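Local coordinates for DUF1573 domain-containing protein (Porphyromonas gingivalis, PDB 2QSV), which is of unknown function, possibly a cysteine-type peptidase, and is represented here by its C-terminal part of two E-set, immunoglobulin-like domains, at residues 14-19 against 106-111; 41-46 against 99-104; 137-142 against 176-181; 149-154 against 168-173. One frame throughout, in Å; residues are numbered along the deposited sequence.

Interaction 1 (14-19 against 106-111)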
loop_
_atom_site.group_PDB
_atom_site.type_symbol
_atom_site.label_atom_id
_atom_site.label_comp_id
_atom_site.label_asym_id
_atom_site.label_seq_id
_atom_site.Cartn_x
_atom_site.Cartn_y
_atom_site.Cartn_z
ATOM N N ILE A 14 2.757 2.038 -9.982
ATOM C CA ILE A 14 1.415 2.438 -10.457
ATOM C C ILE A 14 1.135 1.694 -11.747
ATOM O O ILE A 14 1.943 1.732 -12.693
ATOM C CB ILE A 14 1.338 3.920 -10.768
ATOM C CG1 ILE A 14 1.784 4.725 -9.542
ATOM C CG2 ILE A 14 -0.110 4.310 -11.226
ATOM C CD1 ILE A 14 2.345 6.085 -9.879
ATOM N N SER A 15 0.013 0.982 -11.773
ATOM C CA SER A 15 -0.306 0.099 -12.896
ATOM C C SER A 15 -1.745 0.190 -13.325
ATOM O O SER A 15 -2.643 0.379 -12.484
ATOM C CB SER A 15 -0.090 -1.368 -12.496
ATOM O OG SER A 15 1.242 -1.622 -12.122
HETATM N N MSE A 16 -1.949 -0.009 -14.628
HETATM C CA MSE A 16 -3.275 -0.247 -15.198
HETATM C C MSE A 16 -3.545 -1.756 -15.316
HETATM O O MSE A 16 -2.602 -2.560 -15.256
HETATM C CB MSE A 16 -3.391 0.440 -16.540
HETATM C CG MSE A 16 -3.270 1.935 -16.428
HETATM SE SE MSE A 16 -3.326 2.697 -18.207
HETATM C CE MSE A 16 -3.393 4.564 -17.731
ATOM N N PRO A 17 -4.833 -2.159 -15.435
ATOM C CA PRO A 17 -5.118 -3.597 -15.362
ATOM C C PRO A 17 -4.338 -4.475 -16.326
ATOM O O PRO A 17 -4.111 -5.634 -16.016
ATOM C CB PRO A 17 -6.605 -3.681 -15.689
ATOM C CG PRO A 17 -7.150 -2.379 -15.228
ATOM C CD PRO A 17 -6.069 -1.358 -15.558
ATOM N N GLU A 18 -3.949 -3.941 -17.484
ATOM C CA GLU A 18 -3.225 -4.722 -18.491
ATOM C C GLU A 18 -1.703 -4.659 -18.368
ATOM O O GLU A 18 -0.984 -5.355 -19.106
ATOM C CB GLU A 18 -3.629 -4.293 -19.906
ATOM C CG GLU A 18 -5.061 -4.681 -20.296
ATOM C CD GLU A 18 -5.276 -6.208 -20.463
ATOM O OE1 GLU A 18 -4.575 -7.021 -19.793
ATOM O OE2 GLU A 18 -6.171 -6.604 -21.265
ATOM N N ASP A 19 -1.204 -3.823 -17.461
ATOM C CA ASP A 19 0.235 -3.749 -17.228
ATOM C C ASP A 19 0.846 -5.083 -16.806
ATOM O O ASP A 19 0.225 -5.898 -16.134
ATOM C CB ASP A 19 0.589 -2.628 -16.248
ATOM C CG ASP A 19 0.493 -1.270 -16.891
ATOM O OD1 ASP A 19 0.340 -1.229 -18.124
ATOM O OD2 ASP A 19 0.553 -0.236 -16.217
ATOM N N VAL A 106 -4.688 1.665 -11.015
ATOM C CA VAL A 106 -5.419 2.860 -11.482
ATOM C C VAL A 106 -6.354 2.527 -12.667
ATOM O O VAL A 106 -6.302 1.423 -13.203
ATOM C CB VAL A 106 -4.443 4.085 -11.807
ATOM C CG1 VAL A 106 -3.605 4.472 -10.551
ATOM C CG2 VAL A 106 -3.539 3.795 -12.995
ATOM N N ASP A 107 -7.171 3.493 -13.085
ATOM C CA ASP A 107 -8.022 3.355 -14.278
ATOM C C ASP A 107 -7.275 3.195 -15.600
ATOM O O ASP A 107 -6.171 3.733 -15.809
ATOM C CB ASP A 107 -8.962 4.558 -14.406
ATOM C CG ASP A 107 -9.998 4.606 -13.279
ATOM O OD1 ASP A 107 -10.957 3.810 -13.336
ATOM O OD2 ASP A 107 -9.841 5.406 -12.319
ATOM N N ASN A 108 -7.910 2.473 -16.515
ATOM C CA ASN A 108 -7.480 2.524 -17.916
ATOM C C ASN A 108 -7.944 3.816 -18.597
ATOM O O ASN A 108 -8.999 3.849 -19.264
ATOM C CB ASN A 108 -7.939 1.259 -18.664
ATOM C CG ASN A 108 -7.421 1.202 -20.101
ATOM O OD1 ASN A 108 -6.508 1.928 -20.493
ATOM N ND2 ASN A 108 -8.054 0.365 -20.900
ATOM N N PHE A 109 -7.135 4.869 -18.442
ATOM C CA PHE A 109 -7.526 6.208 -18.829
ATOM C C PHE A 109 -7.698 6.423 -20.336
ATOM O O PHE A 109 -8.557 7.216 -20.710
ATOM C CB PHE A 109 -6.610 7.301 -18.230
ATOM C CG PHE A 109 -6.760 7.481 -16.742
ATOM C CD1 PHE A 109 -7.915 8.089 -16.191
ATOM C CD2 PHE A 109 -5.752 7.047 -15.876
ATOM C CE1 PHE A 109 -8.073 8.244 -14.820
ATOM C CE2 PHE A 109 -5.892 7.175 -14.492
ATOM C CZ PHE A 109 -7.041 7.799 -13.952
ATOM N N PRO A 110 -6.854 5.776 -21.202
ATOM C CA PRO A 110 -7.115 5.902 -22.670
ATOM C C PRO A 110 -8.479 5.372 -23.126
ATOM O O PRO A 110 -9.002 5.841 -24.143
ATOM C CB PRO A 110 -5.960 5.112 -23.325
ATOM C CG PRO A 110 -4.840 5.121 -22.249
ATOM C CD PRO A 110 -5.621 4.993 -20.939
ATOM N N ALA A 111 -9.051 4.438 -22.373
ATOM C CA ALA A 111 -10.433 4.022 -22.563
ATOM C C ALA A 111 -11.512 4.925 -21.919
ATOM O O ALA A 111 -12.688 4.617 -22.036
ATOM C CB ALA A 111 -10.611 2.590 -22.081
#
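The end of the first immunoglobulin-like domain is held here: the loop between strands 9-11 and 22-29 meets the chain leaving strand 94-105 for the second domain. One backbone bond joins them, from Val106 N to Ser15 O at 2.8 Å and almost straight, its N-H...O angle being 172°. Beside it Ile14 CG2, set anti to the backbone N by the first torsion, lies against Val106 CG1 at 3.6 Å, methyl to methyl. The long reach belongs to Met16, a selenomethionine. Its chain, extended beyond CG, crosses to the other segment: CG passes 3.5 Å from Asp107 O, and CE ends between the edge of the Phe109 ring, 3.9 Å from CD2, and Pro110 CD. A slim, unbranched side chain suits a path close to that carbonyl. Pro17 follows in a type I turn, 16-19, closed by Asp19 N to Met16 O and braced by Met16 N to Asp19 OD2, the donor above the carboxylate plane. Asp107 OD2 is hydrogen-bonded to His153 NE2 of the second domain. One hydrogen bond crosses; the rest is van der Waals contact, partly carbon or selenium against oxygen, and the hold probably rests largely on Met16 and Val106, which make most of it.

Interaction 2 (41-46 against 99-104)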
loop_
_atom_site.group_PDB
_atom_site.type_symbol
_atom_site.label_atom_id
_atom_site.label_comp_id
_atom_site.label_asym_id
_atom_site.label_seq_id
_atom_site.Cartn_x
_atom_site.Cartn_y
_atom_site.Cartn_z
ATOM N N SER A 41 0.494 -18.846 0.472
ATOM C CA SER A 41 -0.547 -17.962 -0.051
ATOM C C SER A 41 0.103 -16.853 -0.879
ATOM O O SER A 41 1.112 -16.304 -0.469
ATOM C CB SER A 41 -1.365 -17.369 1.099
ATOM O OG SER A 41 -2.547 -16.754 0.631
ATOM N N LEU A 42 -0.469 -16.568 -2.054
ATOM C CA LEU A 42 -0.026 -15.493 -2.943
ATOM C C LEU A 42 -1.108 -14.436 -3.013
ATOM O O LEU A 42 -2.266 -14.789 -3.014
ATOM C CB LEU A 42 0.136 -15.997 -4.386
ATOM C CG LEU A 42 1.309 -16.834 -4.882
ATOM C CD1 LEU A 42 1.001 -17.341 -6.302
ATOM C CD2 LEU A 42 2.603 -16.016 -4.869
ATOM N N PRO A 43 -0.735 -13.145 -3.133
ATOM C CA PRO A 43 -1.694 -12.107 -3.517
ATOM C C PRO A 43 -2.513 -12.490 -4.756
ATOM O O PRO A 43 -1.971 -13.093 -5.687
ATOM C CB PRO A 43 -0.786 -10.921 -3.837
ATOM C CG PRO A 43 0.337 -11.083 -2.908
ATOM C CD PRO A 43 0.596 -12.576 -2.880
ATOM N N SER A 44 -3.797 -12.136 -4.771
ATOM C CA SER A 44 -4.674 -12.450 -5.905
ATOM C C SER A 44 -4.237 -11.826 -7.237
ATOM O O SER A 44 -4.706 -12.257 -8.303
ATOM C CB SER A 44 -6.092 -11.985 -5.614
ATOM O OG SER A 44 -6.133 -10.577 -5.535
ATOM N N PHE A 45 -3.363 -10.816 -7.170
ATOM C CA PHE A 45 -2.933 -10.062 -8.351
ATOM C C PHE A 45 -1.518 -10.422 -8.795
ATOM O O PHE A 45 -0.950 -9.750 -9.658
ATOM C CB PHE A 45 -3.048 -8.529 -8.128
ATOM C CG PHE A 45 -2.381 -8.028 -6.842
ATOM C CD1 PHE A 45 -1.020 -7.702 -6.803
ATOM C CD2 PHE A 45 -3.124 -7.876 -5.673
ATOM C CE1 PHE A 45 -0.417 -7.226 -5.612
ATOM C CE2 PHE A 45 -2.538 -7.384 -4.486
ATOM C CZ PHE A 45 -1.191 -7.051 -4.464
ATOM N N VAL A 46 -0.946 -11.477 -8.211
ATOM C CA VAL A 46 0.380 -11.926 -8.643
ATOM C C VAL A 46 0.422 -13.381 -9.112
ATOM O O VAL A 46 -0.452 -14.182 -8.781
ATOM C CB VAL A 46 1.531 -11.683 -7.603
ATOM C CG1 VAL A 46 1.505 -10.286 -6.989
ATOM C CG2 VAL A 46 1.592 -12.776 -6.574
ATOM N N VAL A 99 5.147 -11.247 3.805
ATOM C CA VAL A 99 5.613 -10.007 3.216
ATOM C C VAL A 99 4.378 -9.368 2.597
ATOM O O VAL A 99 3.650 -10.032 1.850
ATOM C CB VAL A 99 6.704 -10.308 2.133
ATOM C CG1 VAL A 99 7.032 -9.066 1.282
ATOM C CG2 VAL A 99 7.984 -10.819 2.831
HETATM N N MSE A 100 4.138 -8.101 2.913
HETATM C CA MSE A 100 3.013 -7.378 2.318
HETATM C C MSE A 100 3.349 -6.930 0.902
HETATM O O MSE A 100 4.370 -6.297 0.670
HETATM C CB MSE A 100 2.599 -6.178 3.166
HETATM C CG MSE A 100 1.206 -5.593 2.786
HETATM SE SE MSE A 100 -0.318 -6.817 3.099
HETATM C CE MSE A 100 0.046 -7.406 4.939
ATOM N N VAL A 101 2.492 -7.285 -0.046
ATOM C CA VAL A 101 2.650 -6.889 -1.417
ATOM C C VAL A 101 1.571 -5.823 -1.739
ATOM O O VAL A 101 0.371 -6.058 -1.539
ATOM C CB VAL A 101 2.544 -8.124 -2.337
ATOM C CG1 VAL A 101 2.871 -7.775 -3.773
ATOM C CG2 VAL A 101 3.441 -9.306 -1.822
ATOM N N SER A 102 2.003 -4.663 -2.236
ATOM C CA SER A 102 1.113 -3.541 -2.565
ATOM C C SER A 102 1.075 -3.234 -4.046
ATOM O O SER A 102 2.094 -3.311 -4.759
ATOM C CB SER A 102 1.502 -2.274 -1.806
ATOM O OG SER A 102 1.208 -2.439 -0.434
ATOM N N LEU A 103 -0.125 -2.908 -4.511
ATOM C CA LEU A 103 -0.372 -2.533 -5.889
ATOM C C LEU A 103 -1.231 -1.262 -5.922
ATOM O O LEU A 103 -2.377 -1.282 -5.441
ATOM C CB LEU A 103 -1.109 -3.675 -6.634
ATOM C CG LEU A 103 -1.611 -3.411 -8.066
ATOM C CD1 LEU A 103 -0.436 -3.059 -9.006
ATOM C CD2 LEU A 103 -2.407 -4.618 -8.570
ATOM N N PRO A 104 -0.677 -0.159 -6.476
ATOM C CA PRO A 104 -1.485 1.021 -6.843
ATOM C C PRO A 104 -2.144 0.817 -8.195
ATOM O O PRO A 104 -1.554 1.120 -9.221
ATOM C CB PRO A 104 -0.453 2.189 -6.894
ATOM C CG PRO A 104 0.968 1.518 -6.528
ATOM C CD PRO A 104 0.758 0.030 -6.786
#
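Packing between a loop and a strand inside the first immunoglobulin-like sandwich joins residues 41-46 to strand 94-105. The contact is mainly van der Waals, with one aromatic edge against a carbonyl, and the two segments share no hydrogen bond. The aromatic contacts come first. The Phe45 ring has Leu103 CB over one face, 4.0 Å from the ring centroid and 22° off the normal, a CH-pi contact displaced toward the rim; Leu103 CD2 adds a touch at Phe45 CG, 3.8 Å away. Pro43 CB, from the same turn, lies over the centre of the opposite face. Phe45 CG, between the backbone N and the carbonyl carbon (chi1 51°), is placed so that the flat ring sits between Pro43 and Leu103. In the plane of the ring its edge faces a carbonyl, Phe45 CZ standing 3.5 Å from Val101 O, where the slightly positive ring hydrogens suit an oxygen.

The aliphatic contacts centre on Val101. Pro43 CG meets Val101 CB at 3.7 Å, the two side chains crossing at about a right angle, while Phe45 CE1 touches Val101 CG1 at 3.8 Å. Val46 CG1 approaches that same methyl more distantly. Beta-branched valine gives a strand a broad, compact surface, and the compact, rigid proline ring packs closely on it.

Within the loop, Pro43 to Val46 make a type I turn, closed by Val46 N to Pro43 O at 3.2 Å. Around the contact, Leu65 of strand 61-67 packs on Val101 and Leu67 on Phe45 and Leu103, while strand 76-87 lies against Pro43 through Glu80 and Phe45 through Lys78.

Interaction 3 (137-142 against 176-181)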
loop_
_atom_site.group_PDB
_atom_site.type_symbol
_atom_site.label_atom_id
_atom_site.label_comp_id
_atom_site.label_asym_id
_atom_site.label_seq_id
_atom_site.Cartn_x
_atom_site.Cartn_y
_atom_site.Cartn_z
ATOM N N LYS A 137 -7.922 16.631 15.089
ATOM C CA LYS A 137 -8.607 16.518 13.840
ATOM C C LYS A 137 -8.275 17.665 12.899
ATOM O O LYS A 137 -8.000 18.771 13.326
ATOM C CB LYS A 137 -10.115 16.488 14.083
ATOM C CG LYS A 137 -10.629 15.228 14.716
ATOM C CD LYS A 137 -12.137 15.414 14.990
ATOM C CE LYS A 137 -12.712 14.254 15.799
ATOM N NZ LYS A 137 -14.187 14.176 15.613
ATOM N N ALA A 138 -8.292 17.374 11.602
ATOM C CA ALA A 138 -8.212 18.406 10.585
ATOM C C ALA A 138 -9.090 17.962 9.415
ATOM O O ALA A 138 -9.553 16.821 9.360
ATOM C CB ALA A 138 -6.750 18.629 10.131
ATOM N N ALA A 139 -9.321 18.850 8.470
ATOM C CA ALA A 139 -10.141 18.497 7.313
ATOM C C ALA A 139 -9.541 19.148 6.088
ATOM O O ALA A 139 -9.210 20.297 6.123
ATOM C CB ALA A 139 -11.566 18.955 7.531
ATOM N N ILE A 140 -9.341 18.399 5.026
ATOM C CA ILE A 140 -8.885 18.985 3.793
ATOM C C ILE A 140 -10.037 18.897 2.812
ATOM O O ILE A 140 -10.622 17.834 2.642
ATOM C CB ILE A 140 -7.620 18.258 3.259
ATOM C CG1 ILE A 140 -6.367 18.732 4.051
ATOM C CG2 ILE A 140 -7.388 18.480 1.761
ATOM C CD1 ILE A 140 -5.122 17.951 3.713
ATOM N N GLU A 141 -10.349 20.013 2.163
ATOM C CA GLU A 141 -11.385 20.027 1.155
ATOM C C GLU A 141 -10.863 19.491 -0.160
ATOM O O GLU A 141 -9.835 19.941 -0.709
ATOM C CB GLU A 141 -11.966 21.451 0.987
ATOM C CG GLU A 141 -13.080 21.478 -0.079
ATOM C CD GLU A 141 -13.815 22.820 -0.195
ATOM O OE1 GLU A 141 -13.209 23.881 -0.096
ATOM O OE2 GLU A 141 -15.013 22.806 -0.456
ATOM N N ILE A 142 -11.551 18.496 -0.663
ATOM C CA ILE A 142 -11.199 17.946 -1.920
ATOM C C ILE A 142 -12.200 18.416 -2.965
ATOM O O ILE A 142 -13.380 18.138 -2.850
ATOM C CB ILE A 142 -11.189 16.411 -1.872
ATOM C CG1 ILE A 142 -10.065 15.889 -0.932
ATOM C CG2 ILE A 142 -11.108 15.863 -3.312
ATOM C CD1 ILE A 142 -10.064 14.322 -0.826
ATOM N N SER A 176 -17.403 19.414 -3.927
ATOM C CA SER A 176 -16.291 19.081 -3.046
ATOM C C SER A 176 -16.760 18.175 -1.910
ATOM O O SER A 176 -17.989 18.006 -1.663
ATOM C CB SER A 176 -15.625 20.344 -2.525
ATOM O OG SER A 176 -16.487 21.000 -1.620
ATOM N N THR A 177 -15.794 17.584 -1.222
ATOM C CA THR A 177 -16.076 16.766 -0.042
ATOM C C THR A 177 -14.966 17.052 0.986
ATOM O O THR A 177 -13.914 17.588 0.639
ATOM C CB THR A 177 -16.256 15.266 -0.382
ATOM O OG1 THR A 177 -16.842 14.603 0.725
ATOM C CG2 THR A 177 -14.913 14.513 -0.745
ATOM N N LEU A 178 -15.209 16.748 2.244
ATOM C CA LEU A 178 -14.135 16.878 3.241
ATOM C C LEU A 178 -13.437 15.536 3.429
ATOM O O LEU A 178 -14.084 14.483 3.484
ATOM C CB LEU A 178 -14.717 17.368 4.572
ATOM C CG LEU A 178 -15.130 18.824 4.518
ATOM C CD1 LEU A 178 -15.680 19.279 5.850
ATOM C CD2 LEU A 178 -13.942 19.646 4.133
ATOM N N LEU A 179 -12.111 15.598 3.456
ATOM C CA LEU A 179 -11.255 14.500 3.935
ATOM C C LEU A 179 -11.040 14.721 5.406
ATOM O O LEU A 179 -10.467 15.717 5.794
ATOM C CB LEU A 179 -9.910 14.509 3.192
ATOM C CG LEU A 179 -8.924 13.356 3.499
ATOM C CD1 LEU A 179 -9.499 12.007 3.126
ATOM C CD2 LEU A 179 -7.635 13.654 2.735
ATOM N N ARG A 180 -11.560 13.848 6.262
ATOM C CA ARG A 180 -11.407 14.114 7.695
ATOM C C ARG A 180 -10.136 13.394 8.170
ATOM O O ARG A 180 -10.062 12.212 8.072
ATOM C CB ARG A 180 -12.564 13.526 8.507
ATOM C CG ARG A 180 -13.954 13.862 7.960
ATOM C CD ARG A 180 -14.324 15.224 8.234
ATOM N NE ARG A 180 -15.743 15.453 7.898
ATOM C CZ ARG A 180 -16.408 16.537 8.289
ATOM N NH1 ARG A 180 -15.780 17.419 9.046
ATOM N NH2 ARG A 180 -17.675 16.752 7.923
ATOM N N ILE A 181 -9.205 14.134 8.742
ATOM C CA ILE A 181 -7.893 13.630 9.143
ATOM C C ILE A 181 -7.840 13.699 10.682
ATOM O O ILE A 181 -8.377 14.625 11.304
ATOM C CB ILE A 181 -6.794 14.486 8.474
ATOM C CG1 ILE A 181 -6.873 14.276 6.956
ATOM C CG2 ILE A 181 -5.348 14.190 9.040
ATOM C CD1 ILE A 181 -6.282 15.412 6.147
#
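Ile140, Ile142, Leu179 and Ile181 form the apolar centre of this antiparallel strand pair, on the face turned into the second immunoglobulin-like domain. Ile140 CD1 meets Ile181 CD1 at 3.7 Å, methyl against methyl, and Ile142 CD1 rests 4.0 Å from Leu179 CB, each pair crossing obliquely. Beta-branched isoleucine is well suited to an extended strand, and isoleucine and leucine alike supply apolar bulk to the sandwich interior.

Six backbone bonds tie the strands, two for each of the hydrogen-bonded pairs Ala138-Ile181, Ile140-Leu179 and Ile142-Thr177. Ile142 N to Thr177 O, at 2.8 Å, is nearly straight. On the other face, with Arg180 and Glu141, Leu178 CD2 reaches diagonally to the small Ala139, 4.2 Å from its CB. There the edge becomes polar: Ser176 OG donates to Glu141 OE2 at 2.6 Å, meeting the anti side of the carboxylate. Glu141 is fully extended, with CG anti to the backbone N, and a long acid can thus reach the hydroxyl at the start of the partner strand. Leu178 CD1 lies 3.5 Å above one face of the Arg180 guanidinium, which pairs with Asp167.

Strand 162-166 continues the sheet beyond strand 176-183, its Leu162 and Ala164 packing on Ile181, while Leu150 and Leu152 of strand 150-157 and Ile214 of strand 211-219 close the core from the facing sheet.

Interaction 4 (149-154 against 168-173)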
loop_
_atom_site.group_PDB
_atom_site.type_symbol
_atom_site.label_atom_id
_atom_site.label_comp_id
_atom_site.label_asym_id
_atom_site.label_seq_id
_atom_site.Cartn_x
_atom_site.Cartn_y
_atom_site.Cartn_z
ATOM N N PRO A 149 -17.501 12.969 -12.991
ATOM C CA PRO A 149 -17.480 12.720 -11.546
ATOM C C PRO A 149 -16.057 12.271 -11.136
ATOM O O PRO A 149 -15.427 11.444 -11.811
ATOM C CB PRO A 149 -18.488 11.563 -11.347
ATOM C CG PRO A 149 -18.652 10.936 -12.675
ATOM C CD PRO A 149 -18.227 11.915 -13.740
ATOM N N LEU A 150 -15.572 12.858 -10.058
ATOM C CA LEU A 150 -14.308 12.471 -9.449
ATOM C C LEU A 150 -14.592 11.341 -8.494
ATOM O O LEU A 150 -15.441 11.494 -7.589
ATOM C CB LEU A 150 -13.712 13.653 -8.701
ATOM C CG LEU A 150 -12.410 13.428 -7.885
ATOM C CD1 LEU A 150 -11.216 13.103 -8.813
ATOM C CD2 LEU A 150 -12.120 14.702 -7.019
ATOM N N ARG A 151 -13.929 10.201 -8.706
ATOM C CA ARG A 151 -14.077 9.034 -7.870
ATOM C C ARG A 151 -12.825 8.768 -7.039
ATOM O O ARG A 151 -11.719 8.789 -7.594
ATOM C CB ARG A 151 -14.337 7.821 -8.762
ATOM C CG ARG A 151 -15.656 7.933 -9.560
ATOM C CD ARG A 151 -15.809 6.734 -10.512
ATOM N NE ARG A 151 -16.796 7.051 -11.540
ATOM C CZ ARG A 151 -18.106 7.145 -11.307
ATOM N NH1 ARG A 151 -18.587 6.946 -10.082
ATOM N NH2 ARG A 151 -18.946 7.450 -12.290
ATOM N N LEU A 152 -13.001 8.540 -5.744
ATOM C CA LEU A 152 -11.894 8.276 -4.840
ATOM C C LEU A 152 -11.896 6.786 -4.623
ATOM O O LEU A 152 -12.694 6.275 -3.832
ATOM C CB LEU A 152 -12.041 9.030 -3.506
ATOM C CG LEU A 152 -12.306 10.523 -3.518
ATOM C CD1 LEU A 152 -12.327 11.122 -2.090
ATOM C CD2 LEU A 152 -11.370 11.324 -4.441
ATOM N N HIS A 153 -11.083 6.079 -5.403
ATOM C CA HIS A 153 -11.071 4.638 -5.336
ATOM C C HIS A 153 -10.511 4.118 -4.015
ATOM O O HIS A 153 -10.971 3.110 -3.509
ATOM C CB HIS A 153 -10.272 4.051 -6.491
ATOM C CG HIS A 153 -10.743 4.477 -7.826
ATOM N ND1 HIS A 153 -12.051 4.314 -8.236
ATOM C CD2 HIS A 153 -10.082 5.038 -8.868
ATOM C CE1 HIS A 153 -12.166 4.731 -9.482
ATOM N NE2 HIS A 153 -10.987 5.177 -9.888
ATOM N N SER A 154 -9.487 4.771 -3.478
ATOM C CA SER A 154 -8.991 4.385 -2.144
ATOM C C SER A 154 -8.301 5.568 -1.486
ATOM O O SER A 154 -7.804 6.457 -2.173
ATOM C CB SER A 154 -8.023 3.167 -2.236
ATOM O OG SER A 154 -6.897 3.516 -3.006
ATOM N N ARG A 168 -17.391 11.620 1.201
ATOM C CA ARG A 168 -17.953 10.983 0.020
ATOM C C ARG A 168 -16.841 10.451 -0.835
ATOM O O ARG A 168 -15.717 10.977 -0.790
ATOM C CB ARG A 168 -18.649 12.050 -0.861
ATOM C CG ARG A 168 -19.964 12.523 -0.339
ATOM C CD ARG A 168 -20.634 13.509 -1.389
ATOM N NE ARG A 168 -20.935 12.792 -2.609
ATOM C CZ ARG A 168 -21.956 11.954 -2.753
ATOM N NH1 ARG A 168 -22.784 11.744 -1.741
ATOM N NH2 ARG A 168 -22.162 11.343 -3.918
ATOM N N THR A 169 -17.147 9.466 -1.666
ATOM C CA THR A 169 -16.149 8.925 -2.590
ATOM C C THR A 169 -16.486 9.213 -4.037
ATOM O O THR A 169 -15.750 8.777 -4.943
ATOM C CB THR A 169 -15.920 7.399 -2.458
ATOM O OG1 THR A 169 -17.164 6.726 -2.643
ATOM C CG2 THR A 169 -15.320 7.011 -1.112
ATOM N N GLU A 170 -17.582 9.934 -4.262
ATOM C CA GLU A 170 -17.892 10.398 -5.612
ATOM C C GLU A 170 -18.312 11.853 -5.526
ATOM O O GLU A 170 -19.195 12.220 -4.716
ATOM C CB GLU A 170 -18.945 9.535 -6.303
ATOM C CG GLU A 170 -19.204 9.990 -7.754
ATOM C CD GLU A 170 -20.488 9.397 -8.357
ATOM O OE1 GLU A 170 -21.000 8.389 -7.794
ATOM O OE2 GLU A 170 -20.983 9.925 -9.396
ATOM N N ILE A 171 -17.640 12.678 -6.330
ATOM C CA ILE A 171 -17.778 14.123 -6.267
ATOM C C ILE A 171 -18.152 14.648 -7.621
ATOM O O ILE A 171 -17.407 14.473 -8.614
ATOM C CB ILE A 171 -16.526 14.839 -5.695
ATOM C CG1 ILE A 171 -16.246 14.330 -4.254
ATOM C CG2 ILE A 171 -16.772 16.347 -5.486
ATOM C CD1 ILE A 171 -15.202 13.202 -4.180
ATOM N N LYS A 172 -19.303 15.339 -7.671
ATOM C CA LYS A 172 -19.763 15.884 -8.973
ATOM C C LYS A 172 -18.909 17.088 -9.397
ATOM O O LYS A 172 -18.325 17.744 -8.546
ATOM C CB LYS A 172 -21.277 16.243 -8.970
ATOM C CG LYS A 172 -21.626 17.329 -8.006
ATOM C CD LYS A 172 -23.170 17.626 -7.992
ATOM C CE LYS A 172 -24.005 16.526 -7.324
ATOM N NZ LYS A 172 -25.485 16.799 -7.520
ATOM N N PRO A 173 -18.878 17.400 -10.704
ATOM C CA PRO A 173 -18.145 18.608 -11.195
ATOM C C PRO A 173 -18.508 19.888 -10.463
ATOM O O PRO A 173 -19.712 20.173 -10.260
ATOM C CB PRO A 173 -18.518 18.700 -12.673
ATOM C CG PRO A 173 -18.972 17.310 -13.052
ATOM C CD PRO A 173 -19.494 16.631 -11.803
#
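Glu170 lies alongside both Pro149 and Arg151, its carboxylate lying beside the proline ring, with Pro149 CB 3.6 Å from Glu170 OE2. The segments pair antiparallel at the edge of the five-stranded sheet of the second immunoglobulin-like sandwich, where short strand 170-171 is outermost. Arg151 NH1 and Glu170 OE1 stand 3.6 Å apart, with the guanidinium and carboxylate planes turned 50° from each other, which makes this a weak, long salt bridge rather than a close bidentate one. Glu170 CG is anti to the backbone N (chi1 -177°), and the extended chain beyond it sets the acid beside the arginine.

Leu150 and Ile171 form a hydrogen-bonded pair through both N-H...O bonds, and Leu152 N adds a third to Thr169 O at 2.9 Å. On the buried face Leu152 CG touches Ile171 CD1 at 4.0 Å, bulky aliphatic groups serving the sandwich interior, where Ile142 and Met120 also lie against Leu152. On the other side of strand 150-157, Asn205 OD1 takes Arg151 N and its ND2 gives to Pro149 O, and Asn144 reaches Ile171 O. Arg168 folds back on its own segment, its NE donating to Glu170 O at 2.8 Å, nearly in line with that carbonyl bond.

In the fold
The four contacts follow a chain of two sandwiches and the linker between them. Interaction 2 lies in the first core and touches interaction 1 where Ser15 N meets Pro104 O at 3.0 Å, probably a hydrogen bond. Interaction 1 crosses to the second domain: Asp107 OD2 and His153 NE2, 2.7 Å apart, link it to interaction 4. There interaction 4 is nested inside the loop closed by interaction 3, and they pack together, Thr177 CG2 lying 3.7 Å from Ile171 CD1. Interactions 2 and 3 have centres about 30 Å apart and do not touch. The bound sodium, held by Thr157, Asn159 and Leu162, lies about 10 Å from the Ile181 side chain.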